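Long-range contacts in sulfur oxygenase/reductase (Halothiobacillus neapolitanus, PDB 6QPA), which probably oxidises and disproportionates elemental sulfur with dioxygen at a mononuclear non-haem iron centre: residues A37-F42 / T80-V85; I8-A13 / P117-V122; L43-L48 / M303-W308. All coordinates share one frame; numbering follows the deposited sequence.

Contact 1. Residues A37-F42 / T80-V85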
ATOM      1  N   ALA A  37      -6.322 -54.998 -25.082  1.00 40.56           N
ATOM      2  CA  ALA A  37      -7.517 -55.838 -24.928  1.00 30.45           C
ATOM      3  C   ALA A  37      -8.111 -56.322 -26.259  1.00 39.11           C
ATOM      4  O   ALA A  37      -9.223 -56.874 -26.246  1.00 33.69           O
ATOM      5  CB  ALA A  37      -8.584 -55.104 -24.124  1.00 33.78           C
ATOM      6  N   SER A  38      -7.485 -56.086 -27.414  1.00 38.36           N
ATOM      7  CA  SER A  38      -7.919 -56.769 -28.623  1.00 37.50           C
ATOM      8  C   SER A  38      -7.494 -58.233 -28.639  1.00 38.93           C
ATOM      9  O   SER A  38      -7.970 -58.993 -29.487  1.00 42.33           O
ATOM     10  CB  SER A  38      -7.361 -56.071 -29.863  1.00 41.20           C
ATOM     11  OG  SER A  38      -5.945 -56.155 -29.894  1.00 39.95           O
ATOM     12  N   HIS A  39      -6.610 -58.656 -27.715  1.00 39.71           N
ATOM     13  CA  HIS A  39      -6.077 -60.007 -27.845  1.00 38.45           C
ATOM     14  C   HIS A  39      -6.816 -60.972 -26.933  1.00 36.59           C
ATOM     15  O   HIS A  39      -7.007 -60.673 -25.746  1.00 37.82           O
ATOM     16  CB  HIS A  39      -4.586 -60.026 -27.519  1.00 35.80           C
ATOM     17  CG  HIS A  39      -3.911 -61.292 -27.931  1.00 38.78           C
ATOM     18  ND1 HIS A  39      -4.065 -62.473 -27.236  1.00 34.01           N
ATOM     19  CD2 HIS A  39      -3.106 -61.571 -28.986  1.00 33.60           C
ATOM     20  CE1 HIS A  39      -3.375 -63.425 -27.839  1.00 36.91           C
ATOM     21  NE2 HIS A  39      -2.790 -62.904 -28.906  1.00 35.09           N
ATOM     22  N   PRO A  40      -7.206 -62.148 -27.435  1.00 41.48           N
ATOM     23  CA  PRO A  40      -8.002 -63.077 -26.610  1.00 32.35           C
ATOM     24  C   PRO A  40      -7.254 -63.648 -25.416  1.00 39.47           C
ATOM     25  O   PRO A  40      -7.905 -64.177 -24.501  1.00 39.90           O
ATOM     26  CB  PRO A  40      -8.362 -64.204 -27.591  1.00 37.41           C
ATOM     27  CG  PRO A  40      -7.264 -64.158 -28.634  1.00 33.63           C
ATOM     28  CD  PRO A  40      -6.913 -62.688 -28.777  1.00 36.34           C
ATOM     29  N   GLY A  41      -5.924 -63.585 -25.396  1.00 36.05           N
ATOM     30  CA  GLY A  41      -5.172 -64.012 -24.233  1.00 31.92           C
ATOM     31  C   GLY A  41      -5.020 -62.975 -23.134  1.00 37.49           C
ATOM     32  O   GLY A  41      -4.485 -63.286 -22.061  1.00 30.98           O
ATOM     33  N   PHE A  42      -5.534 -61.763 -23.348  1.00 30.73           N
ATOM     34  CA  PHE A  42      -5.399 -60.681 -22.379  1.00 30.90           C
ATOM     35  C   PHE A  42      -6.443 -60.809 -21.281  1.00 31.40           C
ATOM     36  O   PHE A  42      -7.641 -60.895 -21.559  1.00 34.76           O
ATOM     37  CB  PHE A  42      -5.548 -59.331 -23.065  1.00 30.80           C
ATOM     38  CG  PHE A  42      -5.553 -58.162 -22.108  1.00 34.06           C
ATOM     39  CD1 PHE A  42      -4.401 -57.796 -21.427  1.00 31.15           C
ATOM     40  CD2 PHE A  42      -6.717 -57.431 -21.888  1.00 40.53           C
ATOM     41  CE1 PHE A  42      -4.397 -56.720 -20.552  1.00 31.32           C
ATOM     42  CE2 PHE A  42      -6.728 -56.351 -21.004  1.00 40.25           C
ATOM     43  CZ  PHE A  42      -5.561 -55.993 -20.334  1.00 32.98           C
ATOM     44  N   THR A  80       0.229 -56.139 -17.025  1.00 28.60           N
ATOM     45  CA  THR A  80      -0.708 -56.752 -17.954  1.00 28.66           C
ATOM     46  C   THR A  80      -0.654 -58.251 -17.730  1.00 33.59           C
ATOM     47  O   THR A  80       0.421 -58.815 -17.529  1.00 30.34           O
ATOM     48  CB  THR A  80      -0.430 -56.409 -19.432  1.00 31.76           C
ATOM     49  OG1 THR A  80       0.913 -56.748 -19.758  1.00 28.26           O
ATOM     50  CG2 THR A  80      -0.672 -54.896 -19.688  1.00 36.86           C
ATOM     51  N   VAL A  81      -1.825 -58.865 -17.686  1.00 28.52           N
ATOM     52  CA  VAL A  81      -1.990 -60.249 -17.257  1.00 31.93           C
ATOM     53  C   VAL A  81      -2.456 -61.080 -18.451  1.00 28.22           C
ATOM     54  O   VAL A  81      -3.375 -60.677 -19.180  1.00 30.64           O
ATOM     55  CB  VAL A  81      -2.969 -60.313 -16.071  1.00 34.36           C
ATOM     56  CG1 VAL A  81      -3.039 -61.725 -15.491  1.00 30.65           C
ATOM     57  CG2 VAL A  81      -2.514 -59.271 -14.999  1.00 28.68           C
ATOM     58  N   TRP A  82      -1.819 -62.235 -18.650  1.00 30.36           N
ATOM     59  CA  TRP A  82      -1.892 -62.980 -19.902  1.00 33.31           C
ATOM     60  C   TRP A  82      -2.064 -64.466 -19.638  1.00 35.78           C
ATOM     61  O   TRP A  82      -1.550 -65.000 -18.650  1.00 30.42           O
ATOM     62  CB  TRP A  82      -0.612 -62.784 -20.742  1.00 31.50           C
ATOM     63  CG  TRP A  82      -0.400 -61.365 -21.067  1.00 33.70           C
ATOM     64  CD1 TRP A  82       0.326 -60.447 -20.346  1.00 32.53           C
ATOM     65  CD2 TRP A  82      -0.977 -60.660 -22.158  1.00 33.13           C
ATOM     66  NE1 TRP A  82       0.257 -59.220 -20.956  1.00 27.90           N
ATOM     67  CE2 TRP A  82      -0.547 -59.318 -22.063  1.00 36.86           C
ATOM     68  CE3 TRP A  82      -1.809 -61.032 -23.224  1.00 39.54           C
ATOM     69  CZ2 TRP A  82      -0.924 -58.344 -22.999  1.00 30.68           C
ATOM     70  CZ3 TRP A  82      -2.177 -60.063 -24.159  1.00 35.55           C
ATOM     71  CH2 TRP A  82      -1.727 -58.741 -24.041  1.00 31.14           C
ATOM     72  N   LYS A  83      -2.739 -65.137 -20.573  1.00 37.66           N
ATOM     73  CA  LYS A  83      -2.806 -66.593 -20.521  1.00 41.66           C
ATOM     74  C   LYS A  83      -1.417 -67.204 -20.612  1.00 37.80           C
ATOM     75  O   LYS A  83      -1.149 -68.233 -19.984  1.00 40.45           O
ATOM     76  CB  LYS A  83      -3.688 -67.136 -21.646  1.00 38.14           C
ATOM     77  CG  LYS A  83      -5.157 -66.790 -21.514  1.00 44.32           C
ATOM     78  CD  LYS A  83      -5.978 -67.396 -22.657  1.00 44.11           C
ATOM     79  CE  LYS A  83      -7.459 -67.022 -22.550  1.00 50.39           C
ATOM     80  NZ  LYS A  83      -8.229 -67.507 -23.747  1.00 58.98           N
ATOM     81  N   ASP A  84      -0.520 -66.582 -21.383  1.00 35.19           N
ATOM     82  CA  ASP A  84       0.826 -67.096 -21.575  1.00 30.89           C
ATOM     83  C   ASP A  84       1.693 -66.007 -22.173  1.00 37.53           C
ATOM     84  O   ASP A  84       1.201 -64.961 -22.610  1.00 38.03           O
ATOM     85  CB  ASP A  84       0.827 -68.341 -22.468  1.00 31.02           C
ATOM     86  CG  ASP A  84      -0.013 -68.158 -23.716  1.00 40.24           C
ATOM     87  OD1 ASP A  84       0.116 -67.125 -24.412  1.00 39.31           O
ATOM     88  OD2 ASP A  84      -0.840 -69.042 -23.987  1.00 44.19           O
ATOM     89  N   VAL A  85       3.000 -66.289 -22.222  1.00 36.73           N
ATOM     90  CA  VAL A  85       3.951 -65.347 -22.797  1.00 30.35           C
ATOM     91  C   VAL A  85       3.609 -65.072 -24.253  1.00 30.70           C
ATOM     92  O   VAL A  85       3.607 -63.920 -24.695  1.00 30.80           O
ATOM     93  CB  VAL A  85       5.382 -65.895 -22.647  1.00 39.28           C
ATOM     94  CG1 VAL A  85       6.364 -65.141 -23.548  1.00 35.91           C
ATOM     95  CG2 VAL A  85       5.823 -65.817 -21.203  1.00 34.10           C
TER
HETATM   96  O   HOH W   1     -10.294 -65.553 -24.611  1.00 46.31           O
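Beside the iron site, Phe42 and Trp82 form a non-hydrogen-bonded antiparallel pair in the main sheet, where strand 42-53 begins against the end of strand 74-82. Their side chains share one face of the sheet and meet as a T-shaped (edge-to-face) stack: the ring of Phe42 and the six-membered ring of Trp82 have centroids 5.3 Å apart and planes at 62°. Phe42 CD1 lies over the indole, offset toward its rim, and Phe42 CB rests 3.6 Å from Trp82 CZ3. At its edge the phenyl ring meets Thr80, with Phe42 CE1 4.1 Å from Thr80 CB. Thr80 OG1, set between its backbone N and carbonyl carbon (chi1 55°), accepts the indole N-H of Trp82 at 2.8 Å from NE1, close to the ring plane, and so helps fix the rotation of the indole. Trp82 also meets the ring of the iron ligand His88, while Phe42 packs on Val274 of the second subunit.

A type I beta turn from His39 to Phe42 leads into the strand. Gly41 O accepts a hydrogen bond from Lys83 N at 2.9 Å and a CA-H...O contact from Trp82 CA. Extended beyond CG, the side chain of Lys83 runs past Gly41 CA to Pro40 O; the direct bond from NZ is weak, but a water accepts from Lys83 NZ and donates to Pro40 O.

Within the turn, Gly41 N donates to His39 ND1 at 2.8 Å, nearly in the imidazole plane, and His39 NE2 is hydrogen-bonded to Glu90. With ND1 engaged as an acceptor, the arrangement is consistent with a proton on NE2, and the carboxylate of Glu90 would polarise the ring.

Contact 2. Residues I8-A13 / P117-V122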
ATOM      1  N   ILE A   8       2.265 -62.537 -15.694  1.00 38.90           N
ATOM      2  CA  ILE A   8       2.111 -61.099 -15.521  1.00 32.69           C
ATOM      3  C   ILE A   8       3.342 -60.446 -16.108  1.00 34.35           C
ATOM      4  O   ILE A   8       4.468 -60.754 -15.698  1.00 33.44           O
ATOM      5  CB  ILE A   8       1.921 -60.694 -14.051  1.00 27.98           C
ATOM      6  CG1 ILE A   8       0.723 -61.421 -13.451  1.00 28.04           C
ATOM      7  CG2 ILE A   8       1.634 -59.159 -13.943  1.00 27.28           C
ATOM      8  CD1 ILE A   8       0.438 -61.004 -12.016  1.00 28.35           C
ATOM      9  N   ALA A   9       3.133 -59.579 -17.094  1.00 25.93           N
ATOM     10  CA  ALA A   9       4.184 -58.706 -17.587  1.00 30.27           C
ATOM     11  C   ALA A   9       4.080 -57.379 -16.854  1.00 27.57           C
ATOM     12  O   ALA A   9       2.990 -56.800 -16.753  1.00 30.69           O
ATOM     13  CB  ALA A   9       4.088 -58.510 -19.109  1.00 25.69           C
ATOM     14  N   ILE A  10       5.192 -56.924 -16.289  1.00 29.78           N
ATOM     15  CA  ILE A  10       5.212 -55.669 -15.549  1.00 32.46           C
ATOM     16  C   ILE A  10       6.066 -54.693 -16.324  1.00 32.02           C
ATOM     17  O   ILE A  10       7.294 -54.807 -16.337  1.00 33.36           O
ATOM     18  CB  ILE A  10       5.724 -55.831 -14.114  1.00 29.11           C
ATOM     19  CG1 ILE A  10       4.847 -56.847 -13.386  1.00 24.91           C
ATOM     20  CG2 ILE A  10       5.697 -54.463 -13.424  1.00 27.13           C
ATOM     21  CD1 ILE A  10       5.269 -57.133 -11.923  1.00 25.98           C
ATOM     22  N   ASN A  11       5.415 -53.729 -16.969  1.00 29.82           N
ATOM     23  CA  ASN A  11       6.113 -52.651 -17.645  1.00 31.19           C
ATOM     24  C   ASN A  11       6.534 -51.633 -16.589  1.00 33.30           C
ATOM     25  O   ASN A  11       5.684 -50.976 -15.978  1.00 32.41           O
ATOM     26  CB  ASN A  11       5.207 -52.028 -18.704  1.00 32.52           C
ATOM     27  CG  ASN A  11       5.957 -51.147 -19.647  1.00 43.39           C
ATOM     28  OD1 ASN A  11       6.354 -50.046 -19.289  1.00 46.22           O
ATOM     29  ND2 ASN A  11       6.172 -51.631 -20.870  1.00 51.61           N
ATOM     30  N   MET A  12       7.838 -51.512 -16.366  1.00 34.25           N
ATOM     31  CA  MET A  12       8.406 -50.656 -15.331  1.00 33.78           C
ATOM     32  C   MET A  12       9.045 -49.450 -15.994  1.00 37.29           C
ATOM     33  O   MET A  12       9.893 -49.606 -16.882  1.00 38.11           O
ATOM     34  CB  MET A  12       9.440 -51.413 -14.507  1.00 28.49           C
ATOM     35  CG  MET A  12       8.910 -52.659 -13.832  1.00 30.68           C
ATOM     36  SD  MET A  12      10.282 -53.664 -13.243  1.00 41.16           S
ATOM     37  CE  MET A  12       9.386 -54.880 -12.284  1.00 38.09           C
ATOM     38  N   ALA A  13       8.619 -48.257 -15.579  1.00 29.86           N
ATOM     39  CA  ALA A  13       9.172 -47.001 -16.059  1.00 34.52           C
ATOM     40  C   ALA A  13       9.254 -46.020 -14.901  1.00 34.80           C
ATOM     41  O   ALA A  13       8.584 -46.179 -13.881  1.00 38.92           O
ATOM     42  CB  ALA A  13       8.317 -46.394 -17.176  1.00 30.16           C
ATOM     43  N   PRO A 117       9.731 -57.058 -17.557  1.00 25.65           N
ATOM     44  CA  PRO A 117       9.972 -58.476 -17.264  1.00 25.86           C
ATOM     45  C   PRO A 117       8.666 -59.247 -17.144  1.00 30.58           C
ATOM     46  O   PRO A 117       7.599 -58.695 -16.862  1.00 28.32           O
ATOM     47  CB  PRO A 117      10.706 -58.448 -15.911  1.00 29.87           C
ATOM     48  CG  PRO A 117      10.984 -56.978 -15.616  1.00 27.79           C
ATOM     49  CD  PRO A 117       9.940 -56.216 -16.365  1.00 26.44           C
ATOM     50  N   TYR A 118       8.781 -60.550 -17.347  1.00 26.23           N
ATOM     51  CA  TYR A 118       7.695 -61.506 -17.174  1.00 31.13           C
ATOM     52  C   TYR A 118       7.780 -62.162 -15.796  1.00 37.65           C
ATOM     53  O   TYR A 118       8.876 -62.509 -15.328  1.00 29.66           O
ATOM     54  CB  TYR A 118       7.759 -62.591 -18.247  1.00 29.92           C
ATOM     55  CG  TYR A 118       7.318 -62.179 -19.637  1.00 30.44           C
ATOM     56  CD1 TYR A 118       5.969 -62.021 -19.935  1.00 30.78           C
ATOM     57  CD2 TYR A 118       8.248 -62.010 -20.675  1.00 28.15           C
ATOM     58  CE1 TYR A 118       5.540 -61.678 -21.216  1.00 33.15           C
ATOM     59  CE2 TYR A 118       7.822 -61.664 -21.968  1.00 30.63           C
ATOM     60  CZ  TYR A 118       6.465 -61.502 -22.222  1.00 29.09           C
ATOM     61  OH  TYR A 118       6.012 -61.173 -23.466  1.00 35.10           O
ATOM     62  N   PHE A 119       6.618 -62.336 -15.150  1.00 30.67           N
ATOM     63  CA  PHE A 119       6.559 -62.876 -13.801  1.00 28.78           C
ATOM     64  C   PHE A 119       5.605 -64.052 -13.721  1.00 34.35           C
ATOM     65  O   PHE A 119       4.502 -64.032 -14.276  1.00 31.39           O
ATOM     66  CB  PHE A 119       6.139 -61.812 -12.772  1.00 29.04           C
ATOM     67  CG  PHE A 119       7.170 -60.761 -12.582  1.00 31.63           C
ATOM     68  CD1 PHE A 119       7.236 -59.695 -13.451  1.00 27.77           C
ATOM     69  CD2 PHE A 119       8.112 -60.872 -11.575  1.00 31.55           C
ATOM     70  CE1 PHE A 119       8.212 -58.734 -13.305  1.00 29.18           C
ATOM     71  CE2 PHE A 119       9.096 -59.924 -11.424  1.00 31.77           C
ATOM     72  CZ  PHE A 119       9.140 -58.838 -12.295  1.00 30.94           C
ATOM     73  N   GLU A 120       6.043 -65.060 -13.000  1.00 27.60           N
ATOM     74  CA  GLU A 120       5.208 -66.170 -12.613  1.00 27.94           C
ATOM     75  C   GLU A 120       4.583 -65.884 -11.255  1.00 28.12           C
ATOM     76  O   GLU A 120       5.243 -65.365 -10.349  1.00 31.62           O
ATOM     77  CB  GLU A 120       6.052 -67.448 -12.573  1.00 32.28           C
ATOM     78  CG  GLU A 120       5.390 -68.602 -11.870  1.00 45.87           C
ATOM     79  CD  GLU A 120       6.331 -69.780 -11.657  1.00 50.00           C
ATOM     80  OE1 GLU A 120       7.467 -69.762 -12.193  1.00 48.85           O
ATOM     81  OE2 GLU A 120       5.918 -70.720 -10.951  1.00 54.87           O
ATOM     82  N   VAL A 121       3.301 -66.205 -11.123  1.00 31.84           N
ATOM     83  CA  VAL A 121       2.610 -66.091  -9.848  1.00 30.62           C
ATOM     84  C   VAL A 121       2.883 -67.385  -9.090  1.00 36.14           C
ATOM     85  O   VAL A 121       2.262 -68.409  -9.350  1.00 39.01           O
ATOM     86  CB  VAL A 121       1.116 -65.829 -10.028  1.00 32.18           C
ATOM     87  CG1 VAL A 121       0.435 -65.712  -8.656  1.00 33.01           C
ATOM     88  CG2 VAL A 121       0.914 -64.539 -10.814  1.00 34.79           C
ATOM     89  N   VAL A 122       3.833 -67.326  -8.156  1.00 34.98           N
ATOM     90  CA  VAL A 122       4.241 -68.501  -7.383  1.00 37.72           C
ATOM     91  C   VAL A 122       3.128 -68.930  -6.439  1.00 36.98           C
ATOM     92  O   VAL A 122       2.826 -70.119  -6.299  1.00 33.94           O
ATOM     93  CB  VAL A 122       5.528 -68.187  -6.597  1.00 41.71           C
ATOM     94  CG1 VAL A 122       5.865 -69.315  -5.668  1.00 45.53           C
ATOM     95  CG2 VAL A 122       6.686 -67.877  -7.552  1.00 34.64           C
TER
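Ile8 and Phe119 face each other as a hydrogen-bonded antiparallel pair in the antiparallel sheet of a fold related to the dimeric alpha-beta-barrel proteins, joining strand 7-15 to strand 110-125. Three backbone bonds hold the strands: Ile8 N to Phe119 O at 3.0 Å, Phe119 N to Ile8 O at 2.7 Å, and Ile10 N to Pro117 O at 3.0 Å. Between them, Ala9 CA adds a CA-H...O contact to Pro117 O.

Apolar contacts gather around the Phe119 ring. Ile10 lies across it at about a right angle, with CD1 over one face, 3.6 Å from Phe119 CD1. The chain of Met12 is extended beyond CG and meets Phe119 tip to tip, CE against CZ, while its SD passes the Pro117 ring. Toward the other end of the pairing, Ile8 CD1 touches Val121 CG2. Leu254 of strand 251-259 packs against Ile10, Met12 and Phe119.

The opposite face carries Ala9 and Tyr118 and looks toward the iron site. Tyr118 OH is hydrogen-bonded to Glu89 and to ND1 of the iron ligand His88, making it a second-shell residue; Ala9 CB lies 4.1 Å from Tyr118 CD1.

Contact 3. Residues L43-L48 / M303-W308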
ATOM      1  N   LEU A  43      -5.986 -60.813 -20.027  1.00 33.32           N
ATOM      2  CA  LEU A  43      -6.852 -61.097 -18.891  1.00 31.38           C
ATOM      3  C   LEU A  43      -7.108 -59.910 -17.967  1.00 33.01           C
ATOM      4  O   LEU A  43      -8.097 -59.935 -17.222  1.00 31.61           O
ATOM      5  CB  LEU A  43      -6.261 -62.244 -18.065  1.00 34.48           C
ATOM      6  CG  LEU A  43      -5.953 -63.524 -18.830  1.00 37.29           C
ATOM      7  CD1 LEU A  43      -5.276 -64.558 -17.905  1.00 35.91           C
ATOM      8  CD2 LEU A  43      -7.231 -64.079 -19.438  1.00 39.87           C
ATOM      9  N   GLY A  44      -6.286 -58.874 -18.012  1.00 33.08           N
ATOM     10  CA  GLY A  44      -6.500 -57.726 -17.154  1.00 32.52           C
ATOM     11  C   GLY A  44      -5.219 -56.944 -16.959  1.00 34.84           C
ATOM     12  O   GLY A  44      -4.171 -57.268 -17.521  1.00 32.78           O
ATOM     13  N   PHE A  45      -5.339 -55.868 -16.177  1.00 32.02           N
ATOM     14  CA  PHE A  45      -4.202 -54.984 -15.987  1.00 32.14           C
ATOM     15  C   PHE A  45      -4.318 -54.227 -14.667  1.00 36.74           C
ATOM     16  O   PHE A  45      -5.390 -54.151 -14.056  1.00 32.43           O
ATOM     17  CB  PHE A  45      -4.038 -54.014 -17.173  1.00 36.42           C
ATOM     18  CG  PHE A  45      -5.079 -52.939 -17.246  1.00 34.92           C
ATOM     19  CD1 PHE A  45      -4.926 -51.744 -16.539  1.00 47.17           C
ATOM     20  CD2 PHE A  45      -6.207 -53.103 -18.041  1.00 38.63           C
ATOM     21  CE1 PHE A  45      -5.898 -50.733 -16.601  1.00 48.43           C
ATOM     22  CE2 PHE A  45      -7.191 -52.083 -18.125  1.00 44.02           C
ATOM     23  CZ  PHE A  45      -7.033 -50.905 -17.398  1.00 46.85           C
ATOM     24  N   GLU A  46      -3.178 -53.682 -14.233  1.00 32.54           N
ATOM     25  CA  GLU A  46      -3.071 -52.827 -13.053  1.00 37.21           C
ATOM     26  C   GLU A  46      -2.165 -51.672 -13.427  1.00 33.99           C
ATOM     27  O   GLU A  46      -1.032 -51.903 -13.847  1.00 35.13           O
ATOM     28  CB  GLU A  46      -2.470 -53.569 -11.850  1.00 33.57           C
ATOM     29  CG  GLU A  46      -3.149 -54.854 -11.485  1.00 37.27           C
ATOM     30  CD  GLU A  46      -4.366 -54.629 -10.618  1.00 45.08           C
ATOM     31  OE1 GLU A  46      -4.576 -53.480 -10.206  1.00 45.38           O
ATOM     32  OE2 GLU A  46      -5.111 -55.594 -10.355  1.00 47.56           O
ATOM     33  N   GLN A  47      -2.660 -50.445 -13.326  1.00 32.84           N
ATOM     34  CA  GLN A  47      -1.828 -49.266 -13.525  1.00 32.89           C
ATOM     35  C   GLN A  47      -1.457 -48.715 -12.149  1.00 35.27           C
ATOM     36  O   GLN A  47      -2.319 -48.225 -11.405  1.00 33.29           O
ATOM     37  CB  GLN A  47      -2.529 -48.216 -14.390  1.00 38.33           C
ATOM     38  CG  GLN A  47      -1.585 -47.083 -14.832  1.00 54.80           C
ATOM     39  CD  GLN A  47      -2.288 -45.966 -15.590  1.00 70.79           C
ATOM     40  OE1 GLN A  47      -3.315 -45.448 -15.147  1.00 71.92           O
ATOM     41  NE2 GLN A  47      -1.729 -45.581 -16.735  1.00 80.09           N
ATOM     42  N   LEU A  48      -0.180 -48.829 -11.794  1.00 26.54           N
ATOM     43  CA  LEU A  48       0.291 -48.467 -10.465  1.00 28.44           C
ATOM     44  C   LEU A  48       1.202 -47.253 -10.568  1.00 36.68           C
ATOM     45  O   LEU A  48       2.176 -47.266 -11.327  1.00 31.14           O
ATOM     46  CB  LEU A  48       1.036 -49.637  -9.833  1.00 22.96           C
ATOM     47  CG  LEU A  48       0.314 -50.977  -9.722  1.00 39.83           C
ATOM     48  CD1 LEU A  48       1.255 -52.029  -9.126  1.00 37.35           C
ATOM     49  CD2 LEU A  48      -0.916 -50.835  -8.836  1.00 33.75           C
ATOM     50  N   MET A 303      -5.840 -47.214 -12.326  1.00 41.27           N
ATOM     51  CA  MET A 303      -6.876 -47.842 -13.131  1.00 42.54           C
ATOM     52  C   MET A 303      -6.667 -49.330 -12.984  1.00 37.20           C
ATOM     53  O   MET A 303      -5.528 -49.777 -12.852  1.00 34.30           O
ATOM     54  CB  MET A 303      -6.797 -47.456 -14.621  1.00 47.44           C
ATOM     55  CG  MET A 303      -6.842 -45.961 -14.895  1.00 73.96           C
ATOM     56  SD  MET A 303      -7.051 -45.575 -16.649  1.00 97.31           S
ATOM     57  CE  MET A 303      -5.814 -44.283 -16.867  1.00 98.94           C
ATOM     58  N   GLU A 304      -7.753 -50.085 -12.950  1.00 32.09           N
ATOM     59  CA  GLU A 304      -7.647 -51.530 -12.838  1.00 35.83           C
ATOM     60  C   GLU A 304      -8.724 -52.163 -13.687  1.00 33.51           C
ATOM     61  O   GLU A 304      -9.857 -51.670 -13.731  1.00 33.17           O
ATOM     62  CB  GLU A 304      -7.830 -52.017 -11.405  1.00 34.16           C
ATOM     63  CG  GLU A 304      -6.997 -51.306 -10.382  1.00 41.33           C
ATOM     64  CD  GLU A 304      -7.232 -51.884  -9.002  1.00 35.64           C
ATOM     65  OE1 GLU A 304      -8.037 -51.287  -8.254  1.00 28.95           O
ATOM     66  OE2 GLU A 304      -6.633 -52.942  -8.694  1.00 31.60           O
ATOM     67  N   GLN A 305      -8.366 -53.233 -14.381  1.00 34.52           N
ATOM     68  CA  GLN A 305      -9.369 -54.156 -14.908  1.00 40.19           C
ATOM     69  C   GLN A 305      -9.005 -55.481 -14.246  1.00 37.06           C
ATOM     70  O   GLN A 305      -8.033 -56.151 -14.627  1.00 33.17           O
ATOM     71  CB  GLN A 305      -9.434 -54.148 -16.449  1.00 42.88           C
ATOM     72  CG  GLN A 305      -9.102 -55.410 -17.222  1.00 63.58           C
ATOM     73  CD  GLN A 305     -10.139 -56.515 -17.149  1.00 55.61           C
ATOM     74  OE1 GLN A 305     -10.674 -56.843 -16.084  1.00 48.23           O
ATOM     75  NE2 GLN A 305     -10.392 -57.131 -18.296  1.00 54.46           N
ATOM     76  N   GLY A 306      -9.753 -55.809 -13.187  1.00 34.13           N
ATOM     77  CA  GLY A 306      -9.327 -56.832 -12.259  1.00 31.38           C
ATOM     78  C   GLY A 306      -9.912 -58.215 -12.470  1.00 37.55           C
ATOM     79  O   GLY A 306      -9.791 -59.055 -11.576  1.00 38.66           O
ATOM     80  N   LEU A 307     -10.508 -58.503 -13.635  1.00 32.51           N
ATOM     81  CA  LEU A 307     -11.120 -59.821 -13.798  1.00 47.31           C
ATOM     82  C   LEU A 307     -10.102 -60.958 -13.795  1.00 44.48           C
ATOM     83  O   LEU A 307     -10.466 -62.101 -13.506  1.00 37.77           O
ATOM     84  CB  LEU A 307     -11.992 -59.870 -15.046  1.00 50.57           C
ATOM     85  CG  LEU A 307     -13.365 -59.307 -14.638  1.00 56.06           C
ATOM     86  CD1 LEU A 307     -13.578 -57.844 -15.082  1.00 52.20           C
ATOM     87  CD2 LEU A 307     -14.525 -60.234 -15.017  1.00 51.63           C
ATOM     88  N   TRP A 308      -8.839 -60.675 -14.091  1.00 37.23           N
ATOM     89  CA  TRP A 308      -7.818 -61.707 -13.983  1.00 37.76           C
ATOM     90  C   TRP A 308      -7.729 -62.285 -12.571  1.00 43.31           C
ATOM     91  O   TRP A 308      -7.344 -63.444 -12.398  1.00 44.55           O
ATOM     92  CB  TRP A 308      -6.483 -61.117 -14.399  1.00 37.18           C
ATOM     93  CG  TRP A 308      -6.002 -60.033 -13.487  1.00 37.74           C
ATOM     94  CD1 TRP A 308      -6.323 -58.709 -13.536  1.00 39.35           C
ATOM     95  CD2 TRP A 308      -5.102 -60.190 -12.382  1.00 31.69           C
ATOM     96  NE1 TRP A 308      -5.668 -58.030 -12.531  1.00 35.88           N
ATOM     97  CE2 TRP A 308      -4.905 -58.919 -11.820  1.00 30.80           C
ATOM     98  CE3 TRP A 308      -4.425 -61.284 -11.835  1.00 38.86           C
ATOM     99  CZ2 TRP A 308      -4.077 -58.714 -10.721  1.00 40.17           C
ATOM    100  CZ3 TRP A 308      -3.604 -61.080 -10.751  1.00 30.77           C
ATOM    101  CH2 TRP A 308      -3.427 -59.807 -10.209  1.00 33.43           C
TER
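Glu46 and Glu304 stand opposite each other as a non-hydrogen-bonded antiparallel pair, where strand 42-53 adjoins the end of strand 290-305 in the large antiparallel sheet. From CB, the Glu46 side chain leaves with CG anti to the carbonyl carbon (chi1 -53°), which brings CG to 4.0 Å from Trp308 CZ2. The chain then bends at chi2 (-83°), which sets CD, and its two oxygens meet different partners. OE1 comes within 2.6 Å of Glu304 OE2, close enough that one of the two acids probably holds a proton. OE2 lies at the edge of the Trp308 indole, in its plane, and takes a weak, bent hydrogen bond from NE1 at 3.3 Å; the carboxylate stands almost upright to the ring, 83° between planes. Glu304 is itself secured by a salt bridge from Arg158 to OE2 and by Ser156 N at OE1, and Arg158 would offset part of the charge of this buried acid pair.

The other face of the sheet carries Phe45 and Gln305, which are joined by two backbone bonds, Phe45 N to Gln305 O and Gln305 N to Phe45 O. The phenyl ring folds back over the partner strand, with Gln305 N above its centre and Gln305 CB 3.5 Å from Phe45 CE2. The amide of Gln305 faces the subunit interface: NE2 is hydrogen-bonded to OD2 of Asp275 of the second subunit, while OE1 accepts Leu307 N at 3.0 Å. Farther along, Gln47 N donates to Met303 O, and the two side chains run side by side in the same direction, with Gln47 OE1 3.2 Å from Met303 CE.

All three contacts belong to one antiparallel sheet, in which strands 110-125, 7-15, 74-82, 42-53 and 290-305 follow one another as neighbours. Contact 2 joins the first two, contact 1 joins strands 74-82 and 42-53, the third and fourth in that order, and contact 3 the last two. Their centres lie about 11 Å (1 and 3) to about 13 Å (1 and 2, 2 and 3) apart. Along the chain, contact 1 falls wholly between the segments of contact 2, whereas contact 3 alternates with both. Backbone bonds tie them together: Thr80 O to Ala9 N, Val81 with Leu43 and Gly44. Contacts 1 and 2 both border the iron site, through Thr80 and Ala9, while contacts 1 and 3 both touch the second subunit.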